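Local coordinates for protein putative transcriptional regulator (MarR/EmrR family) (PDB 3NRV) that probably binds DNA as a transcription factor of the MarR/EmrR family and regulates gene expression, at the interface of chains A and B. Residues are numbered along the deposited sequence; one frame, centred on the assembly and turned at random. Chains: chain A/B, Putative transcriptional regulator (MarR/EmrR family).

The interface of chains A and B. Residues chain A 48, 52, 55, 59, 62-63; chain B 22, 25-26, 29-30.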
# COMPACT_ATOMS: atom_id res chain seq x y z
N VAL A 48 5.04 0.12 -9.20
CA VAL A 48 5.61 -0.95 -8.37
C VAL A 48 6.98 -1.35 -8.90
O VAL A 48 7.94 -1.48 -8.14
CB VAL A 48 4.70 -2.20 -8.38
CG1 VAL A 48 5.38 -3.36 -7.65
CG2 VAL A 48 3.32 -1.89 -7.79
N ALA A 52 11.29 -1.37 -6.94
CA ALA A 52 12.19 -2.47 -6.61
C ALA A 52 12.40 -3.41 -7.81
O ALA A 52 11.57 -3.47 -8.70
CB ALA A 52 11.64 -3.25 -5.41
N CYS A 55 10.50 -8.12 -9.77
CA CYS A 55 9.19 -8.36 -9.18
C CYS A 55 8.62 -9.62 -9.82
O CYS A 55 9.12 -10.09 -10.85
CB CYS A 55 8.28 -7.14 -9.40
SG CYS A 55 8.82 -5.58 -8.56
N LYS A 59 3.65 -11.32 -6.51
CA LYS A 59 3.85 -10.23 -5.57
C LYS A 59 3.04 -9.01 -5.97
O LYS A 59 2.48 -8.32 -5.12
CB LYS A 59 5.31 -9.83 -5.51
CG LYS A 59 6.17 -10.68 -4.62
CD LYS A 59 7.61 -10.23 -4.80
CE LYS A 59 8.54 -10.91 -3.84
NZ LYS A 59 9.63 -9.97 -3.46
N ASP A 62 -0.60 -9.55 -5.32
CA ASP A 62 -0.83 -9.41 -3.89
C ASP A 62 -0.97 -7.93 -3.48
O ASP A 62 -2.02 -7.49 -3.02
CB ASP A 62 0.30 -10.08 -3.14
CG ASP A 62 0.22 -9.86 -1.63
OD1 ASP A 62 -0.83 -9.40 -1.15
OD2 ASP A 62 1.22 -10.14 -0.95
N ILE A 63 0.11 -7.18 -3.67
CA ILE A 63 0.12 -5.83 -3.12
C ILE A 63 -0.84 -4.87 -3.79
O ILE A 63 -1.22 -3.89 -3.17
CB ILE A 63 1.54 -5.22 -3.06
CG1 ILE A 63 2.02 -4.78 -4.45
CG2 ILE A 63 2.50 -6.18 -2.38
CD1 ILE A 63 3.23 -3.81 -4.33
N ASN B 22 5.48 0.93 -1.92
CA ASN B 22 5.60 -0.24 -2.80
C ASN B 22 6.73 -1.20 -2.41
O ASN B 22 6.55 -2.42 -2.37
CB ASN B 22 5.73 0.19 -4.25
CG ASN B 22 4.43 0.74 -4.80
OD1 ASN B 22 3.36 0.30 -4.39
ND2 ASN B 22 4.52 1.70 -5.72
N MSE B 25 5.77 -2.92 0.86
CA MSE B 25 4.75 -3.91 0.59
C MSE B 25 5.29 -5.14 -0.14
O MSE B 25 4.95 -6.27 0.22
CB MSE B 25 3.56 -3.30 -0.17
CG MSE B 25 2.62 -2.49 0.76
SE MSE B 25 0.99 -1.90 -0.12
CE MSE B 25 1.78 -0.61 -1.34
N LEU B 26 6.14 -4.94 -1.15
CA LEU B 26 6.75 -6.09 -1.83
C LEU B 26 7.54 -6.96 -0.86
O LEU B 26 7.41 -8.18 -0.89
CB LEU B 26 7.67 -5.65 -2.99
CG LEU B 26 6.94 -5.06 -4.19
CD1 LEU B 26 7.93 -4.39 -5.15
CD2 LEU B 26 6.11 -6.14 -4.88
N SER B 29 5.12 -8.76 1.29
CA SER B 29 4.46 -9.82 0.56
C SER B 29 5.29 -11.11 0.72
O SER B 29 4.76 -12.16 1.10
CB SER B 29 4.32 -9.45 -0.91
OG SER B 29 3.68 -10.48 -1.65
N THR B 30 6.59 -11.01 0.48
CA THR B 30 7.47 -12.16 0.63
C THR B 30 7.46 -12.66 2.06
O THR B 30 7.33 -13.85 2.31
CB THR B 30 8.92 -11.83 0.25
OG1 THR B 30 8.98 -11.48 -1.13
CG2 THR B 30 9.83 -13.04 0.49
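B:Leu26, on the long helix 13-36 of chain B, pushes its side chain between helices 40-51 and 57-64 of chain A, which belong to the MarR-type winged helix-turn-helix region; MarR proteins generally act as dimers, and this patch is probably part of such a subunit contact. The side chain of A:Lys59 runs across the chain B helix. Its CB rests on the CD2 methyl of B:Leu26 at 3.8 Å, CG passes 3.9 Å from the hydroxyl OG of B:Ser29, and CD continues towards B:Thr30. The chain is extended to CE and bends only at its last torsion (chi4 -146°), bringing the terminal amino NZ 2.9 Å from OG1 of B:Thr30, a distance that fits a hydrogen bond. CE lies equally near that oxygen, which makes the detail of this tip doubtful. The two branches of B:Leu26 divide the apolar contact. CD1 meets CG1 of A:Val48 at 3.7 Å and also touches SG of A:Cys55 and CB of A:Ala52, whereas CD2 faces CD1 of A:Ile63. CG1 of A:Ile63 sits between backbone N and carbonyl carbon (chi1 76°), directing CD1 to the leucine while CG2 packs 3.8 Å from CB of selenomethionine B:Met25. Beyond it, B:Ser29 OG donates a 2.6 Å hydrogen bond to the anti lone pair of the carboxylate OD2 of A:Asp62. At the opposite end, the side chain of B:Asn22 crosses that of A:Val48 at about a right angle.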